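Local coordinates for integral membrane indolylacetylinositol arabinosyltransferase EmbC (Mycolicibacterium smegmatis, PDB 7BVE), which probably polymerises arabinose into the arabinan of the mycobacterial cell wall as a membrane-embedded glycosyltransferase, and is captured here with the drug ethambutol bound, at residues Val56-Ile61 / Tyr981-Val986; Ile103-Leu108 / Arg180-Gly185; Asp205-Thr210 / Ser1067-Arg1072; Tyr300-Thr305 / Ser490-Ser495; Glu307-Trp312 / Gln484-Lys489. All blocks are in the same frame, centred on the assembly; numbering follows the deposited sequence.

Contacts 1 and 3 both tie the N-terminal concanavalin-like region to the C-terminal region and are partly buried. Contact 2 stays within the concanavalin-like region and is buried. Contacts 4 and 5 lie in the glycosyltransferase region, where both pack a loop on helix 479-492 with their centres about 9 Å apart; contact 4 is at the surface, contact 5 partly buried. The chemistry differs accordingly. Backbone hydrogen bonds fix contacts 1 and 2, a clamped guanidinium carries contact 3, and contacts 4 and 5 have no hydrogen bond between their segments. S1067 OG probably bonds to Q484 OE1, joining contacts 3 and 5, and F303 packs on F488 between contacts 4 and 5.

Contact 1 of 5, residues Val56-Ile61 / Tyr981-Val986; sequences VDAPLI and YGVVEV
P59 and V984 cross obliquely at the middle of the apolar contact. The proline CB lies 3.7 Å from V984 CG2, the methyl that sits in the crowded position between backbone N and carbonyl carbon. The other V984 methyl, CG1, is turned to I61, 3.7 Å from I61 CB. I61 has CG1 anti to the backbone N (chi1 -168°) and crosses V984 at about a right angle. The side chains of V983 and V986 each cross that of P59 at about a right angle, V983 CG1 at P59 CD and V986 CG2 at P59 CG. Alongside these apolar contacts the backbones form a single antiparallel bridge, with L60 and V983 as its non-hydrogen-bonded pair, CA to CA 4.5 Å. V984 N donates to P59 O at 2.9 Å, and I61 N donates to G982 O; both approach nearly along the C=O axis. CA-H...O contacts from V983 to P59 O and from L60 to G982 O fill in between them. The bridge joins the concanavalin-like region to a loop of the C-terminal region between strands 961-963 and 989-992. L1019 of helix 1016-1019 packs against D57, P59 and V986, while D57 OD2 meets V986 CG2 tip to tip.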
# COMPACT_ATOMS: atom_id res chain seq x y z
N VAL A 56 26.14 -38.39 16.66
CA VAL A 56 25.33 -37.84 17.74
C VAL A 56 24.44 -36.77 17.16
O VAL A 56 24.48 -36.51 15.95
CB VAL A 56 26.19 -37.29 18.89
CG1 VAL A 56 27.04 -38.37 19.48
CG2 VAL A 56 27.03 -36.14 18.41
N ASP A 57 23.61 -36.14 17.99
CA ASP A 57 22.62 -35.20 17.50
C ASP A 57 22.49 -34.07 18.51
O ASP A 57 21.87 -34.25 19.56
CB ASP A 57 21.28 -35.91 17.29
CG ASP A 57 20.38 -35.16 16.37
OD1 ASP A 57 20.76 -34.07 15.91
OD2 ASP A 57 19.28 -35.68 16.07
N ALA A 58 23.06 -32.91 18.20
CA ALA A 58 23.11 -31.77 19.11
C ALA A 58 22.79 -30.49 18.37
O ALA A 58 23.69 -29.74 17.99
CB ALA A 58 24.48 -31.69 19.78
N PRO A 59 21.51 -30.19 18.15
CA PRO A 59 21.15 -29.03 17.32
C PRO A 59 21.23 -27.74 18.12
O PRO A 59 20.47 -27.53 19.06
CB PRO A 59 19.71 -29.34 16.90
CG PRO A 59 19.51 -30.75 17.20
CD PRO A 59 20.34 -31.04 18.38
N LEU A 60 22.14 -26.86 17.71
CA LEU A 60 22.38 -25.61 18.40
C LEU A 60 21.32 -24.58 18.02
O LEU A 60 20.90 -24.52 16.87
CB LEU A 60 23.78 -25.10 18.09
CG LEU A 60 24.96 -25.53 18.95
CD1 LEU A 60 25.26 -26.98 18.87
CD2 LEU A 60 26.18 -24.79 18.51
N ILE A 61 20.90 -23.77 18.99
CA ILE A 61 19.84 -22.80 18.73
C ILE A 61 20.41 -21.48 18.22
O ILE A 61 19.75 -20.77 17.46
CB ILE A 61 18.95 -22.62 19.98
CG1 ILE A 61 17.68 -21.85 19.67
CG2 ILE A 61 19.66 -21.93 21.11
CD1 ILE A 61 16.68 -21.86 20.77
N TYR A 981 20.62 -25.66 27.10
CA TYR A 981 21.93 -25.02 27.12
C TYR A 981 22.39 -24.67 25.72
O TYR A 981 23.52 -24.94 25.33
CB TYR A 981 22.99 -25.89 27.80
CG TYR A 981 22.75 -26.14 29.26
CD1 TYR A 981 22.76 -25.11 30.17
CD2 TYR A 981 22.60 -27.43 29.74
CE1 TYR A 981 22.55 -25.33 31.51
CE2 TYR A 981 22.40 -27.67 31.08
CZ TYR A 981 22.38 -26.62 31.95
OH TYR A 981 22.18 -26.84 33.29
N GLY A 982 21.50 -24.09 24.92
CA GLY A 982 21.80 -23.84 23.54
C GLY A 982 21.46 -24.96 22.60
O GLY A 982 21.41 -24.74 21.40
N VAL A 983 21.22 -26.16 23.12
CA VAL A 983 20.88 -27.34 22.33
C VAL A 983 19.38 -27.57 22.43
O VAL A 983 18.83 -27.54 23.54
CB VAL A 983 21.68 -28.56 22.83
CG1 VAL A 983 21.30 -29.79 22.07
CG2 VAL A 983 23.15 -28.30 22.70
N VAL A 984 18.72 -27.81 21.31
CA VAL A 984 17.28 -27.97 21.29
C VAL A 984 16.92 -29.45 21.28
O VAL A 984 17.76 -30.32 21.06
CB VAL A 984 16.62 -27.25 20.10
CG1 VAL A 984 17.03 -25.82 20.04
CG2 VAL A 984 16.92 -27.94 18.82
N GLU A 985 15.65 -29.75 21.54
CA GLU A 985 15.12 -31.11 21.52
C GLU A 985 14.50 -31.35 20.15
O GLU A 985 13.80 -30.49 19.62
CB GLU A 985 14.09 -31.30 22.62
CG GLU A 985 13.64 -32.72 22.79
CD GLU A 985 12.56 -32.85 23.84
OE1 GLU A 985 12.08 -31.81 24.33
OE2 GLU A 985 12.21 -33.99 24.20
N VAL A 986 14.76 -32.52 19.58
CA VAL A 986 14.37 -32.82 18.21
C VAL A 986 12.88 -33.17 18.19
O VAL A 986 12.47 -34.12 18.86
CB VAL A 986 15.22 -33.96 17.64
CG1 VAL A 986 14.86 -34.22 16.21
CG2 VAL A 986 16.68 -33.64 17.78

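Contact 2 of 5, residues Ile103-Leu108 / Arg180-Gly185; sequences IDRGLL and RPQIVG
This is a buried loop-to-loop contact inside the concanavalin-like region, held by one backbone hydrogen bond with a side-chain pair to each side of it. It lies where the chain enters strand 107-112 and meets the loop between strands 171-175 and 201-203. Q182 N donates to R105 O at 3.0 Å with an N-H...O angle of 167°, and the donor lies in the carbonyl plane. The same R105 O has Q182 CB 3.4 Å away. The closest CA pair, G106 and P181, is 4.4 Å apart, so the backbones come together at a residue with no side chain. Next to the bond, the side chains of R105 and Q182 run side by side in the same direction, both extended. Their guanidinium and amide planes are only 5° apart, and Q182 OE1 comes 3.9 Å from R105 CD. The other pair is apolar: L107 CD1 touches P181 CG at 3.9 Å, and the two residues again point the same way. Strand 107-112 belongs to a four-stranded antiparallel sheet, between strands 90-93 and 115-120. T94 OG1 hydrogen-bonds to both L107 N and Q182 O, so a single hydroxyl spans the two segments. The polar ends reach the C-terminal region: Q182 NE2 bonds to G1014 O, and R105 makes a cation-pi contact with Y1007.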
# COMPACT_ATOMS: atom_id res chain seq x y z
N ILE A 103 25.55 -28.37 2.03
CA ILE A 103 26.85 -28.01 1.48
C ILE A 103 27.16 -26.53 1.68
O ILE A 103 28.33 -26.19 1.91
CB ILE A 103 26.92 -28.43 -0.00
CG1 ILE A 103 28.33 -28.26 -0.56
CG2 ILE A 103 25.85 -27.74 -0.85
CD1 ILE A 103 29.35 -29.12 0.11
N ASP A 104 26.16 -25.66 1.69
CA ASP A 104 26.38 -24.23 1.78
C ASP A 104 26.05 -23.66 3.16
O ASP A 104 25.86 -22.45 3.28
CB ASP A 104 25.58 -23.49 0.71
CG ASP A 104 24.12 -23.86 0.73
OD1 ASP A 104 23.77 -24.83 1.41
OD2 ASP A 104 23.32 -23.16 0.07
N ARG A 105 25.97 -24.50 4.19
CA ARG A 105 25.75 -24.03 5.55
C ARG A 105 26.64 -24.68 6.59
O ARG A 105 26.80 -24.10 7.66
CB ARG A 105 24.29 -24.23 5.98
CG ARG A 105 23.31 -23.36 5.22
CD ARG A 105 21.90 -23.52 5.70
NE ARG A 105 20.99 -22.80 4.82
CZ ARG A 105 19.67 -22.79 4.97
NH1 ARG A 105 19.11 -23.45 5.97
NH2 ARG A 105 18.92 -22.12 4.11
N GLY A 106 27.23 -25.83 6.33
CA GLY A 106 27.97 -26.51 7.36
C GLY A 106 29.36 -26.96 6.95
O GLY A 106 29.96 -26.37 6.06
N LEU A 107 29.86 -27.99 7.61
CA LEU A 107 31.22 -28.47 7.40
C LEU A 107 31.19 -29.91 6.92
O LEU A 107 30.32 -30.68 7.32
CB LEU A 107 32.01 -28.38 8.70
CG LEU A 107 33.52 -28.57 8.79
CD1 LEU A 107 33.89 -27.74 9.93
CD2 LEU A 107 33.94 -29.98 9.08
N LEU A 108 32.17 -30.27 6.09
CA LEU A 108 32.30 -31.61 5.56
C LEU A 108 33.76 -31.93 5.33
O LEU A 108 34.52 -31.08 4.87
CB LEU A 108 31.53 -31.77 4.24
CG LEU A 108 30.00 -31.79 4.21
CD1 LEU A 108 29.51 -31.67 2.81
CD2 LEU A 108 29.51 -33.07 4.80
N ARG A 180 31.92 -19.36 10.11
CA ARG A 180 31.65 -20.41 11.08
C ARG A 180 30.58 -21.35 10.55
O ARG A 180 29.58 -20.88 9.99
CB ARG A 180 31.25 -19.83 12.42
CG ARG A 180 32.41 -19.29 13.20
CD ARG A 180 32.03 -18.79 14.56
NE ARG A 180 31.31 -17.53 14.51
CZ ARG A 180 30.80 -16.94 15.58
NH1 ARG A 180 30.17 -15.78 15.45
NH2 ARG A 180 30.92 -17.49 16.76
N PRO A 181 30.75 -22.66 10.67
CA PRO A 181 29.76 -23.59 10.15
C PRO A 181 28.60 -23.79 11.12
O PRO A 181 28.74 -23.66 12.33
CB PRO A 181 30.56 -24.88 9.99
CG PRO A 181 31.61 -24.79 10.99
CD PRO A 181 31.98 -23.35 11.08
N GLN A 182 27.44 -24.12 10.55
CA GLN A 182 26.28 -24.45 11.35
C GLN A 182 26.33 -25.90 11.81
O GLN A 182 26.68 -26.80 11.03
CB GLN A 182 25.00 -24.18 10.57
CG GLN A 182 23.73 -24.53 11.30
CD GLN A 182 22.48 -24.08 10.61
OE1 GLN A 182 22.53 -23.43 9.58
NE2 GLN A 182 21.34 -24.43 11.17
N ILE A 183 26.01 -26.13 13.08
CA ILE A 183 26.09 -27.45 13.70
C ILE A 183 24.69 -27.91 14.07
O ILE A 183 23.96 -27.18 14.74
CB ILE A 183 27.00 -27.41 14.94
CG1 ILE A 183 28.41 -27.02 14.54
CG2 ILE A 183 27.02 -28.74 15.61
CD1 ILE A 183 29.30 -26.75 15.70
N VAL A 184 24.31 -29.09 13.59
CA VAL A 184 23.06 -29.74 13.99
C VAL A 184 23.39 -31.12 14.54
O VAL A 184 22.50 -31.96 14.70
CB VAL A 184 22.05 -29.84 12.83
CG1 VAL A 184 21.64 -28.47 12.35
CG2 VAL A 184 22.62 -30.61 11.69
N GLY A 185 24.66 -31.36 14.83
CA GLY A 185 25.09 -32.65 15.33
C GLY A 185 26.44 -32.97 14.74
O GLY A 185 26.98 -32.13 14.02

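Contact 3 of 5, residues Asp205-Thr210 / Ser1067-Arg1072; sequences DTRYST and SPAPLR
The side chain of R207 bridges two loops that follow strands of the same antiparallel sheet: strand 201-203 of the concanavalin-like region and strand 1056-1062, by which the C-terminal region adds an outermost strand to that sheet. Its CB points toward 1067-1072. CG takes the crowded position between backbone N and carbonyl carbon (chi1 73°) and rests 3.5 Å above the plane of the Y208 ring, over its centre. A bend at chi3 then turns the guanidinium past D205. NE donates to D205 OD1 at 2.8 Å, where the oxygen offers its syn lone pair, in a salt bridge. NH2 meets that same oxygen from above the carboxylate plane, so two nitrogens grip one atom side-on, both close to the guanidinium plane. CZ is sandwiched: L1071 CD2 packs over one face, 3.9 Å from CZ, and P1068 CG over the opposite face, each offset toward the rim. The double grip and the two packed faces should hold the group's rotation. S1067 OG, near NH1, has its own partner in Q484 OE1. The two terminal nitrogens finish on A1069 O. NH1 gives it a weak bond, while R207 NH2 gives A1069 O a better one of 3.0 Å, arriving 47° out of the carbonyl plane.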
# COMPACT_ATOMS: atom_id res chain seq x y z
N ASP A 205 27.52 -21.49 22.71
CA ASP A 205 27.23 -20.13 23.15
C ASP A 205 26.08 -20.14 24.15
O ASP A 205 24.92 -19.91 23.82
CB ASP A 205 26.93 -19.25 21.96
CG ASP A 205 26.69 -17.81 22.35
OD1 ASP A 205 27.66 -17.12 22.70
OD2 ASP A 205 25.52 -17.38 22.31
N THR A 206 26.42 -20.43 25.41
CA THR A 206 25.46 -20.31 26.50
C THR A 206 25.69 -19.02 27.27
O THR A 206 26.00 -19.02 28.45
CB THR A 206 25.58 -21.51 27.44
OG1 THR A 206 26.78 -21.39 28.19
CG2 THR A 206 25.64 -22.78 26.65
N ARG A 207 25.53 -17.89 26.59
CA ARG A 207 25.79 -16.62 27.25
C ARG A 207 24.58 -16.08 27.98
O ARG A 207 24.72 -15.14 28.76
CB ARG A 207 26.27 -15.57 26.25
CG ARG A 207 25.21 -15.05 25.34
CD ARG A 207 25.74 -14.03 24.37
NE ARG A 207 26.56 -14.62 23.32
CZ ARG A 207 27.24 -13.92 22.42
NH1 ARG A 207 27.19 -12.60 22.44
NH2 ARG A 207 27.95 -14.54 21.49
N TYR A 208 23.40 -16.65 27.76
CA TYR A 208 22.19 -16.22 28.43
C TYR A 208 21.77 -17.19 29.53
O TYR A 208 20.73 -16.99 30.15
CB TYR A 208 21.06 -16.07 27.42
CG TYR A 208 21.40 -15.17 26.27
CD1 TYR A 208 21.52 -13.80 26.45
CD2 TYR A 208 21.58 -15.68 25.00
CE1 TYR A 208 21.84 -12.97 25.40
CE2 TYR A 208 21.89 -14.85 23.94
CZ TYR A 208 22.02 -13.50 24.15
OH TYR A 208 22.33 -12.67 23.11
N SER A 209 22.57 -18.23 29.78
CA SER A 209 22.29 -19.20 30.83
C SER A 209 22.99 -18.79 32.13
O SER A 209 23.73 -19.55 32.74
CB SER A 209 22.73 -20.59 30.39
OG SER A 209 22.02 -21.02 29.25
N THR A 210 22.72 -17.56 32.55
CA THR A 210 23.36 -16.99 33.72
C THR A 210 22.49 -17.16 34.96
O THR A 210 21.41 -17.74 34.92
CB THR A 210 23.67 -15.51 33.48
OG1 THR A 210 22.45 -14.79 33.30
CG2 THR A 210 24.53 -15.33 32.25
N SER A 1067 31.45 -10.34 27.04
CA SER A 1067 30.85 -10.86 25.83
C SER A 1067 31.84 -11.79 25.14
O SER A 1067 32.98 -11.38 24.89
CB SER A 1067 30.44 -9.74 24.88
OG SER A 1067 29.90 -10.27 23.69
N PRO A 1068 31.44 -13.04 24.83
CA PRO A 1068 32.41 -14.02 24.33
C PRO A 1068 32.82 -13.87 22.87
O PRO A 1068 33.99 -14.07 22.53
CB PRO A 1068 31.69 -15.35 24.55
CG PRO A 1068 30.26 -15.01 24.48
CD PRO A 1068 30.12 -13.64 25.05
N ALA A 1069 31.87 -13.53 22.00
CA ALA A 1069 32.05 -13.60 20.56
C ALA A 1069 30.95 -12.77 19.92
O ALA A 1069 29.92 -12.53 20.55
CB ALA A 1069 31.98 -15.06 20.08
N PRO A 1070 31.15 -12.30 18.69
CA PRO A 1070 30.09 -11.56 18.01
C PRO A 1070 28.92 -12.46 17.66
O PRO A 1070 29.02 -13.69 17.61
CB PRO A 1070 30.77 -11.02 16.76
CG PRO A 1070 32.19 -10.98 17.10
CD PRO A 1070 32.43 -12.16 17.97
N LEU A 1071 27.78 -11.83 17.41
CA LEU A 1071 26.57 -12.53 17.01
C LEU A 1071 26.52 -12.56 15.49
O LEU A 1071 26.45 -11.51 14.85
CB LEU A 1071 25.34 -11.84 17.59
CG LEU A 1071 25.13 -11.95 19.10
CD1 LEU A 1071 24.05 -11.02 19.56
CD2 LEU A 1071 24.76 -13.37 19.45
N ARG A 1072 26.58 -13.76 14.92
CA ARG A 1072 26.62 -13.91 13.47
C ARG A 1072 25.21 -13.80 12.90
O ARG A 1072 24.34 -14.59 13.26
CB ARG A 1072 27.22 -15.25 13.07
CG ARG A 1072 27.41 -15.34 11.59
CD ARG A 1072 27.78 -16.71 11.10
NE ARG A 1072 28.12 -16.64 9.69
CZ ARG A 1072 27.24 -16.66 8.70
NH1 ARG A 1072 25.94 -16.74 8.95
NH2 ARG A 1072 27.65 -16.59 7.45

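Contact 4 of 5, residues Tyr300-Thr305 / Ser490-Ser495; sequences YRWFGT and SAVGPS
R301 comes first, extended from CG to NE with CG anti to the backbone N (chi1 -165°). Its NH1 ends 3.5 Å from P494 CD, tip to tip, and touches G493 CA at the guanidinium edge. NH2 bonds instead to V1004 O, a residue of the ethambutol pocket. On the way, R301 CG lies 3.8 Å above the plane of the W302 indole, over its centre. W302 presents its edge to the other segment: CD1 is 3.6 Å from V492 CG1, and the two side chains slide past each other in opposite directions. NE1 lies 3.4 Å from G493 CA, and because G493 has no side chain, the ring edge rests directly on the backbone. W302, F303 and G304 all have positive phi, and F303 and G304 are the middle pair of a type I' beta turn. It is closed by T305 N to W302 O at 3.0 Å, and T305 OG1 gives that oxygen a second bond, in the carbonyl plane and on a lone pair. The tryptophan that opens this turn packs against the end of helix 479-492, with V492 its final helical residue and G493 the first to leave. The W302 side chain is also about 4 Å from bound ethambutol at the nearest atoms, so the residue packed on the helix end also borders the drug site.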
# COMPACT_ATOMS: atom_id res chain seq x y z
N TYR A 300 10.66 -18.18 18.37
CA TYR A 300 10.46 -18.40 16.95
C TYR A 300 11.39 -17.58 16.07
O TYR A 300 11.40 -17.78 14.86
CB TYR A 300 9.01 -18.09 16.57
CG TYR A 300 8.00 -19.04 17.18
CD1 TYR A 300 7.77 -20.28 16.64
CD2 TYR A 300 7.27 -18.67 18.30
CE1 TYR A 300 6.85 -21.14 17.19
CE2 TYR A 300 6.35 -19.52 18.86
CZ TYR A 300 6.14 -20.75 18.30
OH TYR A 300 5.22 -21.60 18.85
N ARG A 301 12.18 -16.67 16.63
CA ARG A 301 12.98 -15.80 15.79
C ARG A 301 14.18 -15.32 16.60
O ARG A 301 14.18 -15.36 17.83
CB ARG A 301 12.13 -14.64 15.25
CG ARG A 301 12.71 -13.84 14.10
CD ARG A 301 11.68 -12.94 13.48
NE ARG A 301 12.28 -12.10 12.46
CZ ARG A 301 12.49 -12.45 11.19
NH1 ARG A 301 13.05 -11.58 10.37
NH2 ARG A 301 12.15 -13.64 10.74
N TRP A 302 15.23 -14.94 15.87
CA TRP A 302 16.43 -14.24 16.35
C TRP A 302 17.30 -15.08 17.28
O TRP A 302 17.72 -14.60 18.33
CB TRP A 302 16.12 -12.91 17.02
CG TRP A 302 15.45 -11.92 16.15
CD1 TRP A 302 15.95 -11.38 15.01
CD2 TRP A 302 14.24 -11.23 16.43
NE1 TRP A 302 15.07 -10.47 14.51
CE2 TRP A 302 14.02 -10.34 15.37
CE3 TRP A 302 13.29 -11.30 17.44
CZ2 TRP A 302 12.90 -9.54 15.30
CZ3 TRP A 302 12.18 -10.51 17.37
CH2 TRP A 302 11.99 -9.64 16.31
N PHE A 303 17.56 -16.34 16.91
CA PHE A 303 18.73 -17.10 17.35
C PHE A 303 18.76 -17.39 18.84
O PHE A 303 19.81 -17.67 19.41
CB PHE A 303 20.00 -16.36 16.93
CG PHE A 303 20.21 -16.31 15.45
CD1 PHE A 303 19.95 -17.40 14.67
CD2 PHE A 303 20.50 -15.13 14.82
CE1 PHE A 303 20.11 -17.32 13.31
CE2 PHE A 303 20.63 -15.05 13.46
CZ PHE A 303 20.44 -16.15 12.71
N GLY A 304 17.61 -17.33 19.51
CA GLY A 304 17.59 -17.60 20.93
C GLY A 304 17.94 -16.43 21.81
O GLY A 304 18.19 -16.62 23.00
N THR A 305 17.93 -15.22 21.23
CA THR A 305 18.18 -13.96 21.98
C THR A 305 16.95 -13.72 22.86
O THR A 305 15.83 -13.96 22.37
CB THR A 305 18.46 -12.79 21.03
OG1 THR A 305 17.38 -12.72 20.10
CG2 THR A 305 19.77 -12.93 20.29
N SER A 490 17.60 -5.29 16.02
CA SER A 490 17.36 -4.19 15.10
C SER A 490 18.07 -4.41 13.77
O SER A 490 17.56 -4.03 12.72
CB SER A 490 17.81 -2.88 15.73
OG SER A 490 17.63 -1.81 14.82
N ALA A 491 19.26 -5.03 13.81
CA ALA A 491 19.99 -5.28 12.57
C ALA A 491 19.35 -6.38 11.74
O ALA A 491 19.30 -6.29 10.51
CB ALA A 491 21.44 -5.64 12.89
N VAL A 492 18.84 -7.43 12.38
CA VAL A 492 18.29 -8.57 11.67
C VAL A 492 16.86 -8.32 11.23
O VAL A 492 16.55 -8.33 10.04
CB VAL A 492 18.36 -9.85 12.54
CG1 VAL A 492 17.65 -10.99 11.85
CG2 VAL A 492 19.79 -10.23 12.80
N GLY A 493 15.98 -8.07 12.19
CA GLY A 493 14.57 -8.29 11.99
C GLY A 493 13.89 -7.14 11.30
O GLY A 493 14.51 -6.16 10.89
N PRO A 494 12.57 -7.27 11.14
CA PRO A 494 11.78 -6.18 10.56
C PRO A 494 11.68 -5.02 11.54
O PRO A 494 11.09 -5.14 12.62
CB PRO A 494 10.42 -6.84 10.31
CG PRO A 494 10.36 -7.98 11.26
CD PRO A 494 11.76 -8.47 11.41
N SER A 495 12.28 -3.90 11.17
CA SER A 495 12.27 -2.70 12.00
C SER A 495 12.09 -1.51 11.07
O SER A 495 13.02 -1.15 10.35
CB SER A 495 13.54 -2.57 12.82
OG SER A 495 14.65 -2.32 11.97

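Contact 5 of 5, residues Glu307-Trp312 / Gln484-Lys489; sequences ESPFGW and QASSFK
The carbonyl oxygen of P306, just ahead of 307-312, takes two hydrogen bonds, one from S308 OG and one from K489 NZ. It is the shared acceptor through which the loop and helix 479-492 are tied, since no hydrogen bond runs directly between 307-312 and 484-489. S308 has OG anti to its carbonyl carbon (chi1 -61°), which also brings that oxygen 3.5 Å from A485 CB on the helix. K489 stands one helical turn further on, and K489 N closes that turn on A485 O at 2.9 Å. The lysine chain is fully extended beyond CG, so NZ crosses to the loop backbone and lies 3.9 Å from E307 CA. S486 OG stays with its own helix, bonded to E482 O, and makes only loose contact with S308 CB and P309 CD. E307 CB points away, but the side chain bends back (chi2 -73°) and brings its carboxylate closer to the lysine. OE2 remains 4.5 Å from K489 NZ, too far for a salt bridge. E307 also touches bound ethambutol. The nearby ammonium would tend to favour the ionised form of E307, and a negative carboxylate there would be compatible with the drug, a diamine that is probably protonated.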
# COMPACT_ATOMS: atom_id res chain seq x y z
N GLU A 307 13.91 -11.82 25.25
CA GLU A 307 13.10 -10.61 25.33
C GLU A 307 13.77 -9.71 26.36
O GLU A 307 13.57 -9.85 27.57
CB GLU A 307 11.67 -10.95 25.74
CG GLU A 307 10.94 -11.79 24.74
CD GLU A 307 10.54 -11.02 23.50
OE1 GLU A 307 10.24 -9.82 23.62
OE2 GLU A 307 10.53 -11.62 22.41
N SER A 308 14.62 -8.81 25.87
CA SER A 308 15.71 -8.35 26.72
C SER A 308 15.24 -7.33 27.77
O SER A 308 15.41 -7.63 28.95
CB SER A 308 16.89 -7.88 25.86
OG SER A 308 17.42 -8.92 25.06
N PRO A 309 14.63 -6.14 27.46
CA PRO A 309 14.03 -5.39 28.58
C PRO A 309 12.53 -5.62 28.73
O PRO A 309 11.97 -5.26 29.77
CB PRO A 309 14.33 -3.94 28.22
CG PRO A 309 14.22 -3.91 26.80
CD PRO A 309 14.70 -5.23 26.28
N PHE A 310 11.89 -6.24 27.75
CA PHE A 310 10.44 -6.27 27.69
C PHE A 310 9.92 -7.63 28.11
O PHE A 310 10.61 -8.64 28.00
CB PHE A 310 9.93 -5.95 26.30
CG PHE A 310 10.32 -4.60 25.81
CD1 PHE A 310 9.75 -3.46 26.35
CD2 PHE A 310 11.24 -4.46 24.79
CE1 PHE A 310 10.11 -2.22 25.90
CE2 PHE A 310 11.59 -3.21 24.34
CZ PHE A 310 11.02 -2.09 24.89
N GLY A 311 8.69 -7.65 28.60
CA GLY A 311 8.05 -8.88 28.99
C GLY A 311 8.38 -9.32 30.40
O GLY A 311 8.86 -10.44 30.60
N TRP A 312 8.12 -8.46 31.38
CA TRP A 312 8.28 -8.86 32.77
C TRP A 312 7.16 -9.75 33.26
O TRP A 312 7.31 -10.39 34.30
CB TRP A 312 8.37 -7.62 33.67
CG TRP A 312 7.20 -6.68 33.57
CD1 TRP A 312 7.10 -5.60 32.76
CD2 TRP A 312 5.97 -6.75 34.30
NE1 TRP A 312 5.89 -5.00 32.93
CE2 TRP A 312 5.17 -5.68 33.88
CE3 TRP A 312 5.47 -7.62 35.28
CZ2 TRP A 312 3.90 -5.45 34.38
CZ3 TRP A 312 4.21 -7.39 35.78
CH2 TRP A 312 3.44 -6.31 35.33
N GLN A 484 23.59 -5.64 23.33
CA GLN A 484 24.00 -6.28 22.09
C GLN A 484 22.86 -7.07 21.46
O GLN A 484 22.76 -7.11 20.23
CB GLN A 484 25.21 -7.16 22.35
CG GLN A 484 26.43 -6.38 22.74
CD GLN A 484 27.58 -7.28 23.13
OE1 GLN A 484 27.46 -8.50 23.12
NE2 GLN A 484 28.70 -6.67 23.49
N ALA A 485 21.97 -7.65 22.27
CA ALA A 485 20.81 -8.33 21.72
C ALA A 485 19.83 -7.36 21.08
O ALA A 485 19.24 -7.68 20.05
CB ALA A 485 20.12 -9.14 22.81
N SER A 486 19.67 -6.16 21.65
CA SER A 486 18.76 -5.19 21.05
C SER A 486 19.31 -4.63 19.75
O SER A 486 18.56 -4.48 18.77
CB SER A 486 18.49 -4.06 22.04
OG SER A 486 17.84 -4.56 23.19
N SER A 487 20.62 -4.36 19.71
CA SER A 487 21.26 -3.92 18.47
C SER A 487 21.18 -5.01 17.40
O SER A 487 20.95 -4.71 16.22
CB SER A 487 22.71 -3.55 18.74
OG SER A 487 22.79 -2.49 19.66
N PHE A 488 21.31 -6.27 17.80
CA PHE A 488 21.27 -7.38 16.86
C PHE A 488 19.86 -7.62 16.32
O PHE A 488 19.70 -7.91 15.14
CB PHE A 488 21.82 -8.62 17.55
CG PHE A 488 21.90 -9.82 16.68
CD1 PHE A 488 22.84 -9.90 15.67
CD2 PHE A 488 21.06 -10.89 16.89
CE1 PHE A 488 22.92 -11.00 14.88
CE2 PHE A 488 21.14 -12.00 16.10
CZ PHE A 488 22.08 -12.05 15.09
N LYS A 489 18.84 -7.49 17.18
CA LYS A 489 17.46 -7.62 16.71
C LYS A 489 17.08 -6.49 15.77
O LYS A 489 16.30 -6.69 14.84
CB LYS A 489 16.49 -7.62 17.88
CG LYS A 489 16.51 -8.83 18.73
CD LYS A 489 15.50 -8.67 19.82
CE LYS A 489 15.53 -9.84 20.76
NZ LYS A 489 14.54 -9.67 21.84